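Local coordinates for protein argonaute (Methanocaldococcus jannaschii, PDB 5G5S) that cleaves single-stranded DNA as an endonuclease, using short DNA guides to find complementary target strands, and may defend the cell against invading genetic elements, at residues 405-409 with 410-414; 476-479 with 480-484; 548-551 with 552-556; 680-683 with 684-688. All coordinates share one frame; numbering follows the deposited sequence.

Contact 1. Residues 405-409 with 410-414; sequences KYFST and DDIRG
Ser408 and Asp411 meet across a tight turn, the backbone N of Asp411 reaching O of Ser408 at 3.3 Å. This bond is bent, 140° at the hydrogen, and the donor stands well above the carbonyl plane instead of lying on a lone pair. On the side-chain level, Asp411 OD1 comes to 3.3 Å from Ser408 CB. A second, weak hydrogen bond runs from Asp410 N to Ser408 OG over 3.4 Å. It becomes possible because OG is turned opposite its own backbone N (chi1 177°), which brings the hydroxyl round to the carbonyl side, where the chain continues.

Ile412 turns its CD1 back toward the end of the strand. This tip lies 3.8 Å from Ser408 O and 3.9 Å from Thr409 CA, and Phe407 CD2 lies 4.4 Å from Ile412 CD1, an oblique approach to the ring.

Further out, Phe407 pairs by backbone hydrogen bonds with Ile364 on strand 357-365 and with Glu366 just beyond it, while Thr409 and Ile412 pack on helix 442-452. Asp411 takes the N-cap position of helix 412-420, yet its side chain makes no capping bond. The whole is a beta turn with a weak ST turn inside it, joining an outermost strand of the parallel sheet to the following helix: a beta-alpha connection of the Rossmann-like Mid domain.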
loop_
_atom_site.group_PDB
_atom_site.type_symbol
_atom_site.label_atom_id
_atom_site.label_comp_id
_atom_site.label_asym_id
_atom_site.label_seq_id
_atom_site.Cartn_x
_atom_site.Cartn_y
_atom_site.Cartn_z
ATOM N N LYS A 405 -15.585 6.372 30.381
ATOM C CA LYS A 405 -14.370 6.966 30.930
ATOM C C LYS A 405 -13.850 8.124 30.081
ATOM O O LYS A 405 -13.933 8.079 28.846
ATOM C CB LYS A 405 -13.267 5.892 31.049
ATOM C CG LYS A 405 -13.447 4.904 32.197
ATOM C CD LYS A 405 -12.402 3.789 32.156
ATOM C CE LYS A 405 -12.092 3.188 33.515
ATOM N NZ LYS A 405 -13.231 2.417 34.093
ATOM N N TYR A 406 -13.264 9.135 30.745
ATOM C CA TYR A 406 -12.639 10.276 30.080
ATOM C C TYR A 406 -11.135 10.048 29.959
ATOM O O TYR A 406 -10.545 9.385 30.816
ATOM C CB TYR A 406 -12.899 11.586 30.833
ATOM C CG TYR A 406 -14.276 12.178 30.626
ATOM C CD1 TYR A 406 -14.645 12.723 29.398
ATOM C CD2 TYR A 406 -15.173 12.292 31.685
ATOM C CE1 TYR A 406 -15.901 13.299 29.210
ATOM C CE2 TYR A 406 -16.425 12.880 31.514
ATOM C CZ TYR A 406 -16.787 13.377 30.273
ATOM O OH TYR A 406 -18.021 13.958 30.104
ATOM N N PHE A 407 -10.519 10.603 28.897
ATOM C CA PHE A 407 -9.080 10.498 28.655
ATOM C C PHE A 407 -8.516 11.777 28.017
ATOM O O PHE A 407 -9.262 12.561 27.419
ATOM C CB PHE A 407 -8.753 9.256 27.783
ATOM C CG PHE A 407 -9.085 9.369 26.309
ATOM C CD1 PHE A 407 -10.335 8.997 25.831
ATOM C CD2 PHE A 407 -8.142 9.837 25.399
ATOM C CE1 PHE A 407 -10.641 9.104 24.470
ATOM C CE2 PHE A 407 -8.455 9.963 24.041
ATOM C CZ PHE A 407 -9.701 9.591 23.585
ATOM N N SER A 408 -7.188 11.947 28.103
ATOM C CA SER A 408 -6.452 13.054 27.491
ATOM C C SER A 408 -5.391 12.471 26.540
ATOM O O SER A 408 -4.789 11.443 26.861
ATOM C CB SER A 408 -5.791 13.909 28.567
ATOM O OG SER A 408 -5.012 14.955 28.008
ATOM N N THR A 409 -5.161 13.124 25.381
ATOM C CA THR A 409 -4.158 12.669 24.403
ATOM C C THR A 409 -2.744 12.919 24.904
ATOM O O THR A 409 -1.802 12.260 24.450
ATOM C CB THR A 409 -4.398 13.258 23.012
ATOM O OG1 THR A 409 -4.457 14.685 23.090
ATOM C CG2 THR A 409 -5.627 12.671 22.328
ATOM N N ASP A 410 -2.608 13.854 25.868
ATOM C CA ASP A 410 -1.358 14.210 26.532
ATOM C C ASP A 410 -0.906 13.098 27.490
ATOM O O ASP A 410 0.297 12.964 27.724
ATOM C CB ASP A 410 -1.504 15.553 27.270
ATOM C CG ASP A 410 -1.439 16.800 26.397
ATOM O OD1 ASP A 410 -1.283 16.659 25.159
ATOM O OD2 ASP A 410 -1.519 17.918 26.956
ATOM N N ASP A 411 -1.859 12.303 28.039
ATOM C CA ASP A 411 -1.546 11.172 28.919
ATOM C C ASP A 411 -2.309 9.875 28.575
ATOM O O ASP A 411 -3.264 9.500 29.263
ATOM C CB ASP A 411 -1.540 11.539 30.425
ATOM C CG ASP A 411 -2.892 11.584 31.123
ATOM O OD1 ASP A 411 -3.756 12.374 30.694
ATOM O OD2 ASP A 411 -3.083 10.822 32.099
ATOM N N ILE A 412 -1.878 9.201 27.481
ATOM C CA ILE A 412 -2.461 7.926 27.034
ATOM C C ILE A 412 -2.157 6.847 28.088
ATOM O O ILE A 412 -3.066 6.110 28.478
ATOM C CB ILE A 412 -2.016 7.524 25.583
ATOM C CG1 ILE A 412 -2.490 8.542 24.499
ATOM C CG2 ILE A 412 -2.430 6.093 25.216
ATOM C CD1 ILE A 412 -4.048 8.751 24.303
ATOM N N ARG A 413 -0.894 6.817 28.591
ATOM C CA ARG A 413 -0.397 5.895 29.622
ATOM C C ARG A 413 -1.231 5.926 30.910
ATOM O O ARG A 413 -1.387 4.886 31.551
ATOM C CB ARG A 413 1.082 6.171 29.935
ATOM N N GLY A 414 -1.763 7.106 31.252
ATOM C CA GLY A 414 -2.615 7.324 32.417
ATOM C C GLY A 414 -3.902 6.523 32.369
ATOM O O GLY A 414 -4.191 5.769 33.301
#

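Contact 2. Residues 476-479 with 480-484; sequences NNLL and IQIMG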
loop_
_atom_site.group_PDB
_atom_site.type_symbol
_atom_site.label_atom_id
_atom_site.label_comp_id
_atom_site.label_asym_id
_atom_site.label_seq_id
_atom_site.Cartn_x
_atom_site.Cartn_y
_atom_site.Cartn_z
ATOM N N ASN A 476 -23.596 3.791 10.081
ATOM C CA ASN A 476 -23.528 2.636 9.194
ATOM C C ASN A 476 -22.044 2.270 8.934
ATOM O O ASN A 476 -21.671 1.110 9.110
ATOM C CB ASN A 476 -24.276 2.937 7.882
ATOM C CG ASN A 476 -24.222 1.834 6.851
ATOM O OD1 ASN A 476 -24.932 0.828 6.943
ATOM N ND2 ASN A 476 -23.406 2.019 5.824
ATOM N N ASN A 477 -21.194 3.276 8.607
ATOM C CA ASN A 477 -19.765 3.075 8.359
ATOM C C ASN A 477 -18.992 2.658 9.600
ATOM O O ASN A 477 -18.037 1.894 9.494
ATOM C CB ASN A 477 -19.132 4.305 7.718
ATOM C CG ASN A 477 -19.543 4.531 6.288
ATOM O OD1 ASN A 477 -20.041 3.635 5.602
ATOM N ND2 ASN A 477 -19.322 5.737 5.803
ATOM N N LEU A 478 -19.397 3.161 10.764
ATOM C CA LEU A 478 -18.776 2.826 12.040
ATOM C C LEU A 478 -19.061 1.371 12.368
ATOM O O LEU A 478 -18.148 0.658 12.764
ATOM C CB LEU A 478 -19.282 3.758 13.166
ATOM C CG LEU A 478 -18.829 3.425 14.598
ATOM C CD1 LEU A 478 -17.314 3.554 14.747
ATOM C CD2 LEU A 478 -19.571 4.280 15.626
ATOM N N LEU A 479 -20.318 0.929 12.184
ATOM C CA LEU A 479 -20.720 -0.452 12.431
ATOM C C LEU A 479 -20.053 -1.430 11.474
ATOM O O LEU A 479 -19.633 -2.490 11.929
ATOM C CB LEU A 479 -22.251 -0.621 12.494
ATOM C CG LEU A 479 -22.928 -0.004 13.730
ATOM C CD1 LEU A 479 -24.436 -0.010 13.594
ATOM C CD2 LEU A 479 -22.495 -0.715 15.024
ATOM N N ILE A 480 -19.868 -1.040 10.179
ATOM C CA ILE A 480 -19.171 -1.845 9.168
ATOM C C ILE A 480 -17.741 -2.130 9.646
ATOM O O ILE A 480 -17.294 -3.280 9.622
ATOM C CB ILE A 480 -19.177 -1.166 7.760
ATOM C CG1 ILE A 480 -20.583 -1.226 7.120
ATOM C CG2 ILE A 480 -18.122 -1.819 6.831
ATOM C CD1 ILE A 480 -20.827 -0.233 6.026
ATOM N N GLN A 481 -17.050 -1.072 10.107
ATOM C CA GLN A 481 -15.681 -1.165 10.592
ATOM C C GLN A 481 -15.549 -1.972 11.877
ATOM O O GLN A 481 -14.602 -2.747 11.987
ATOM C CB GLN A 481 -15.013 0.215 10.674
ATOM C CG GLN A 481 -13.495 0.100 10.744
ATOM C CD GLN A 481 -12.758 1.252 10.138
ATOM O OE1 GLN A 481 -13.149 1.819 9.120
ATOM N NE2 GLN A 481 -11.615 1.561 10.721
ATOM N N ILE A 482 -16.527 -1.845 12.810
ATOM C CA ILE A 482 -16.578 -2.602 14.067
ATOM C C ILE A 482 -16.696 -4.106 13.767
ATOM O O ILE A 482 -15.960 -4.903 14.359
ATOM C CB ILE A 482 -17.694 -2.066 15.012
ATOM C CG1 ILE A 482 -17.285 -0.706 15.626
ATOM C CG2 ILE A 482 -18.068 -3.088 16.100
ATOM C CD1 ILE A 482 -18.392 0.041 16.517
ATOM N N MET A 483 -17.594 -4.482 12.823
ATOM C CA MET A 483 -17.795 -5.872 12.363
ATOM C C MET A 483 -16.494 -6.473 11.833
ATOM O O MET A 483 -16.162 -7.605 12.183
ATOM C CB MET A 483 -18.896 -5.961 11.277
ATOM C CG MET A 483 -20.291 -5.551 11.744
ATOM S SD MET A 483 -20.999 -6.523 13.090
ATOM C CE MET A 483 -20.716 -5.422 14.461
ATOM N N GLY A 484 -15.774 -5.699 11.010
ATOM C CA GLY A 484 -14.492 -6.089 10.426
ATOM C C GLY A 484 -13.433 -6.328 11.482
ATOM O O GLY A 484 -12.720 -7.325 11.432
#
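Ile480 sits against Asn476 one helical turn earlier, and this pair sets the pattern for a wholly buried piece of helix 473-485. The backbone contributes the regular ladder: N of Ile480, Gln481, Ile482 and Met483 each donate to the carbonyl oxygen four residues back, the last of these bonds, Met483 N to Leu479 O, being 3.0 Å long and fairly straight at 165°.

Apolar contacts follow the same spacing. Leu478 CG meets Ile482 CD1 at 3.9 Å, the two chains slanting across one another, and Leu479 CD2 touches that same CD1 more loosely, at 4.4 Å.

Mixed contacts occur where carbon meets polar atoms. Ile480 CD1 lies 3.4 Å from Asn476 ND2 and 4.0 Å from Asn477 OD1. Both amides take their polar partners outside this stretch: Asn476 bonds through OD1 to Phe333 N and through ND2 to Thr329 O, and Asn477 OD1 accepts from Arg678 NH1. Met483 folds back at its CG-SD end, and its CG rests 3.1 Å from Leu479 O, with CG opposite its own carbonyl carbon (chi1 -63°).

Gln481 extends away from the rest, its OE1 held by Leu673 N, close to Gln459; it interacts with the guide DNA and has been inferred to bind a divalent metal. Elsewhere on the helix surface, Leu478 and Ile482 lie on strand 428-434, while Leu478 and Met483 also touch helix 372-390, so strand 428-434 and helix 372-390 both cover this part of the helix.

Contact 3. Residues 548-551 with 552-556; sequences PYVI and EYLEN
Tyr549 and Tyr553 form an i to i+4 pair of aromatic side chains along helix 547-556 of the PIWI domain, whose core has the RNase H fold. The helix packs against strands 501-506 and 530-537 on the one hand and helix 577-590 on the other.

The two phenols run side by side and point the same way. Both CG atoms are swung opposite their backbone N, with chi1 of 171° in Tyr549 and -171° in Tyr553, which sends the rings off in one direction. Tyr549 OH lies 3.6 Å from Tyr553 CD1, an oblique approach. Beneath them the backbone is regular, Tyr553 N bonding to Tyr549 O at 2.9 Å.

Next round the helix, Val550 CG1 and Leu554 CD1 touch at 4.0 Å, again with the side chains side by side and pointing the same way; Leu554 N bonds to Val550 O at 2.9 Å. On a more exposed flank Glu552 lays its CG 3.3 Å from Pro548 O, and its OE2 comes within 3.5 Å of that oxygen, a pair of acceptors and no hydrogen bond.

Both hydroxyls find partners on one residue of the adjacent strand: Tyr549 OH bonds to Glu537 O, and Tyr553 OH to Glu537 OE2. Backbone and side chain of Glu537 are thus gripped together, so both rings are tied by their hydroxyls to one residue at the end of strand 530-537.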
loop_
_atom_site.group_PDB
_atom_site.type_symbol
_atom_site.label_atom_id
_atom_site.label_comp_id
_atom_site.label_asym_id
_atom_site.label_seq_id
_atom_site.Cartn_x
_atom_site.Cartn_y
_atom_site.Cartn_z
ATOM N N PRO A 548 8.318 -19.064 -3.522
ATOM C CA PRO A 548 8.422 -20.503 -3.206
ATOM C C PRO A 548 8.460 -20.811 -1.700
ATOM O O PRO A 548 7.788 -21.749 -1.269
ATOM C CB PRO A 548 9.716 -20.919 -3.913
ATOM C CG PRO A 548 9.839 -19.948 -5.039
ATOM C CD PRO A 548 9.379 -18.656 -4.471
ATOM N N TYR A 549 9.186 -19.994 -0.901
ATOM C CA TYR A 549 9.264 -20.141 0.557
ATOM C C TYR A 549 7.930 -19.861 1.260
ATOM O O TYR A 549 7.605 -20.569 2.212
ATOM C CB TYR A 549 10.395 -19.287 1.158
ATOM C CG TYR A 549 10.380 -19.242 2.670
ATOM C CD1 TYR A 549 10.945 -20.267 3.426
ATOM C CD2 TYR A 549 9.743 -18.208 3.347
ATOM C CE1 TYR A 549 10.871 -20.261 4.820
ATOM C CE2 TYR A 549 9.691 -18.176 4.738
ATOM C CZ TYR A 549 10.256 -19.201 5.473
ATOM O OH TYR A 549 10.210 -19.136 6.846
ATOM N N VAL A 550 7.167 -18.835 0.804
ATOM C CA VAL A 550 5.857 -18.473 1.352
ATOM C C VAL A 550 4.923 -19.694 1.265
ATOM O O VAL A 550 4.303 -20.062 2.266
ATOM C CB VAL A 550 5.249 -17.213 0.660
ATOM C CG1 VAL A 550 3.800 -16.967 1.090
ATOM C CG2 VAL A 550 6.099 -15.978 0.922
ATOM N N ILE A 551 4.868 -20.333 0.079
ATOM C CA ILE A 551 4.038 -21.508 -0.197
ATOM C C ILE A 551 4.409 -22.668 0.709
ATOM O O ILE A 551 3.518 -23.272 1.308
ATOM C CB ILE A 551 4.039 -21.870 -1.707
ATOM C CG1 ILE A 551 3.509 -20.679 -2.560
ATOM C CG2 ILE A 551 3.214 -23.131 -1.958
ATOM C CD1 ILE A 551 3.841 -20.720 -4.038
ATOM N N GLU A 552 5.726 -22.944 0.852
ATOM C CA GLU A 552 6.264 -23.993 1.716
ATOM C C GLU A 552 5.840 -23.726 3.159
ATOM O O GLU A 552 5.384 -24.642 3.830
ATOM C CB GLU A 552 7.799 -24.041 1.633
ATOM C CG GLU A 552 8.350 -24.627 0.344
ATOM C CD GLU A 552 9.866 -24.664 0.306
ATOM O OE1 GLU A 552 10.450 -25.581 0.928
ATOM O OE2 GLU A 552 10.474 -23.766 -0.323
ATOM N N TYR A 553 5.959 -22.462 3.612
ATOM C CA TYR A 553 5.595 -22.002 4.949
ATOM C C TYR A 553 4.093 -22.180 5.222
ATOM O O TYR A 553 3.726 -22.631 6.315
ATOM C CB TYR A 553 6.012 -20.523 5.154
ATOM C CG TYR A 553 5.867 -20.063 6.591
ATOM C CD1 TYR A 553 6.878 -20.286 7.520
ATOM C CD2 TYR A 553 4.695 -19.449 7.033
ATOM C CE1 TYR A 553 6.727 -19.919 8.857
ATOM C CE2 TYR A 553 4.532 -19.080 8.366
ATOM C CZ TYR A 553 5.553 -19.314 9.272
ATOM O OH TYR A 553 5.400 -18.949 10.581
ATOM N N LEU A 554 3.234 -21.825 4.236
ATOM C CA LEU A 554 1.779 -21.936 4.380
ATOM C C LEU A 554 1.309 -23.376 4.512
ATOM O O LEU A 554 0.375 -23.646 5.261
ATOM C CB LEU A 554 1.031 -21.220 3.234
ATOM C CG LEU A 554 1.193 -19.695 3.106
ATOM C CD1 LEU A 554 0.606 -19.232 1.821
ATOM C CD2 LEU A 554 0.555 -18.950 4.267
ATOM N N GLU A 555 1.964 -24.294 3.796
ATOM C CA GLU A 555 1.653 -25.718 3.788
ATOM C C GLU A 555 2.203 -26.444 5.031
ATOM O O GLU A 555 1.463 -27.181 5.680
ATOM C CB GLU A 555 2.154 -26.358 2.459
ATOM C CG GLU A 555 1.892 -27.854 2.289
ATOM C CD GLU A 555 0.439 -28.279 2.153
ATOM O OE1 GLU A 555 -0.232 -27.800 1.212
ATOM O OE2 GLU A 555 -0.025 -29.107 2.969
ATOM N N ASN A 556 3.484 -26.210 5.370
ATOM C CA ASN A 556 4.205 -26.887 6.459
ATOM C C ASN A 556 4.153 -26.261 7.857
ATOM O O ASN A 556 4.181 -27.005 8.837
ATOM C CB ASN A 556 5.653 -27.169 6.053
ATOM C CG ASN A 556 5.811 -28.003 4.802
ATOM O OD1 ASN A 556 5.254 -29.098 4.669
ATOM N ND2 ASN A 556 6.616 -27.518 3.869
#

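Contact 4. Residues 680-683 with 684-688; sequences LRIP and APIHY
Leu680 covers one face of the His687 ring. Its CD2 sits 3.6 Å from the ring centroid and 16° off the normal, a CH-pi contact displaced somewhat toward the rim, and the two side chains cross at about a right angle. The other methyl, CD1, reaches Ala684 CB at 3.8 Å, so the forked end of the leucine spans about one turn of the helix.

Ile682 comes in at the edge of the same ring. Its CG1 is held between its own backbone N and carbonyl carbon (chi1 69°), which directs the chain onto His687 and lets CD1 rest 3.8 Å from Ile686 CG2. Pro683 adds a looser layer, CB to Pro685 CD at 4.1 Å.

The loop 680-683 folds onto the first turn of helix 684-697, with Pro683 at the N-cap. Pro685 belongs to that first turn, where a missing N-H costs no helical bond. In the PIWI domain this helix carries Asp690, assigned by similarity to the active site, and Ile686 lies near Asp572, another residue so assigned.

The first bond of the helical ladder joins His687 N to Pro683 O at 3.1 Å, with an angle of 167° at the hydrogen. Outward from there, Tyr688 OH bonds to Ser671, which interacts with guide DNA, while Arg681 reaches away to the carbonyls of Lys601, Asn634 and Pro635. The polar end of the imidazole, His687 NE2, bonds to Lys691 NZ.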
loop_
_atom_site.group_PDB
_atom_site.type_symbol
_atom_site.label_atom_id
_atom_site.label_comp_id
_atom_site.label_asym_id
_atom_site.label_seq_id
_atom_site.Cartn_x
_atom_site.Cartn_y
_atom_site.Cartn_z
ATOM N N LEU A 680 -11.941 0.310 -1.889
ATOM C CA LEU A 680 -10.492 0.513 -1.777
ATOM C C LEU A 680 -9.841 0.843 -3.108
ATOM O O LEU A 680 -10.418 0.563 -4.149
ATOM C CB LEU A 680 -9.819 -0.717 -1.141
ATOM C CG LEU A 680 -10.308 -1.126 0.252
ATOM C CD1 LEU A 680 -10.040 -2.581 0.520
ATOM C CD2 LEU A 680 -9.738 -0.228 1.331
ATOM N N ARG A 681 -8.643 1.439 -3.078
ATOM C CA ARG A 681 -7.871 1.733 -4.275
ATOM C C ARG A 681 -7.255 0.406 -4.787
ATOM O O ARG A 681 -7.210 0.142 -6.000
ATOM C CB ARG A 681 -6.747 2.748 -3.968
ATOM C CG ARG A 681 -5.990 3.172 -5.234
ATOM C CD ARG A 681 -4.989 4.277 -5.025
ATOM N NE ARG A 681 -4.153 4.403 -6.220
ATOM C CZ ARG A 681 -2.824 4.356 -6.227
ATOM N NH1 ARG A 681 -2.147 4.232 -5.090
ATOM N NH2 ARG A 681 -2.158 4.475 -7.368
ATOM N N ILE A 682 -6.767 -0.416 -3.845
ATOM C CA ILE A 682 -6.142 -1.687 -4.175
ATOM C C ILE A 682 -6.931 -2.864 -3.597
ATOM O O ILE A 682 -7.534 -2.688 -2.545
ATOM C CB ILE A 682 -4.602 -1.724 -3.902
ATOM C CG1 ILE A 682 -4.260 -1.697 -2.414
ATOM C CG2 ILE A 682 -3.812 -0.668 -4.725
ATOM C CD1 ILE A 682 -2.976 -2.408 -2.130
ATOM N N PRO A 683 -6.984 -4.050 -4.273
ATOM C CA PRO A 683 -7.759 -5.189 -3.730
ATOM C C PRO A 683 -7.539 -5.481 -2.242
ATOM O O PRO A 683 -6.415 -5.439 -1.786
ATOM C CB PRO A 683 -7.309 -6.360 -4.610
ATOM C CG PRO A 683 -6.935 -5.739 -5.891
ATOM C CD PRO A 683 -6.339 -4.412 -5.557
ATOM N N ALA A 684 -8.615 -5.781 -1.493
ATOM C CA ALA A 684 -8.557 -6.067 -0.049
ATOM C C ALA A 684 -7.478 -7.085 0.437
ATOM O O ALA A 684 -6.803 -6.760 1.414
ATOM C CB ALA A 684 -9.939 -6.394 0.502
ATOM N N PRO A 685 -7.210 -8.247 -0.232
ATOM C CA PRO A 685 -6.147 -9.148 0.270
ATOM C C PRO A 685 -4.766 -8.491 0.420
ATOM O O PRO A 685 -4.146 -8.607 1.490
ATOM C CB PRO A 685 -6.145 -10.298 -0.745
ATOM C CG PRO A 685 -7.510 -10.262 -1.354
ATOM C CD PRO A 685 -7.883 -8.834 -1.413
ATOM N N ILE A 686 -4.303 -7.772 -0.637
ATOM C CA ILE A 686 -3.010 -7.080 -0.634
ATOM C C ILE A 686 -3.029 -5.829 0.268
ATOM O O ILE A 686 -2.070 -5.604 1.011
ATOM C CB ILE A 686 -2.401 -6.873 -2.064
ATOM C CG1 ILE A 686 -0.981 -6.244 -2.005
ATOM C CG2 ILE A 686 -3.350 -6.110 -3.011
ATOM C CD1 ILE A 686 -0.220 -6.188 -3.298
ATOM N N HIS A 687 -4.145 -5.067 0.249
ATOM C CA HIS A 687 -4.360 -3.875 1.085
ATOM C C HIS A 687 -4.215 -4.196 2.592
ATOM O O HIS A 687 -3.560 -3.452 3.315
ATOM C CB HIS A 687 -5.751 -3.255 0.789
ATOM C CG HIS A 687 -6.165 -2.184 1.746
ATOM N ND1 HIS A 687 -5.755 -0.867 1.580
ATOM C CD2 HIS A 687 -6.944 -2.260 2.851
ATOM C CE1 HIS A 687 -6.281 -0.194 2.585
ATOM N NE2 HIS A 687 -6.994 -0.990 3.387
ATOM N N TYR A 688 -4.862 -5.279 3.049
ATOM C CA TYR A 688 -4.838 -5.700 4.442
ATOM C C TYR A 688 -3.526 -6.368 4.852
ATOM O O TYR A 688 -3.127 -6.226 6.006
ATOM C CB TYR A 688 -6.088 -6.518 4.817
ATOM C CG TYR A 688 -7.352 -5.684 4.884
ATOM C CD1 TYR A 688 -7.426 -4.556 5.701
ATOM C CD2 TYR A 688 -8.501 -6.069 4.199
ATOM C CE1 TYR A 688 -8.598 -3.802 5.793
ATOM C CE2 TYR A 688 -9.678 -5.328 4.287
ATOM C CZ TYR A 688 -9.717 -4.187 5.076
ATOM O OH TYR A 688 -10.867 -3.442 5.142
#

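In the fold
The four contacts follow one another along the chain without overlap. Contacts 1 and 2 both belong to the Mid domain: contact 1 at the end of an outermost strand of its parallel sheet, contact 2 on a helix packed against strand 428-434 of the same sheet, their centres about 25 Å apart. Contacts 3 and 4 lie in the PIWI part, on helices 547-556 and 684-697, about 22 Å apart between centres. Contacts 2 and 4 approach most closely, with nearest atoms about 7 Å apart, and between them they bring Mid and PIWI helices beside guide-interacting residues. Contacts 1 and 3, with centres about 43 Å apart, mark the extremes, from the Mid periphery to the neighbourhood of the probable catalytic residues.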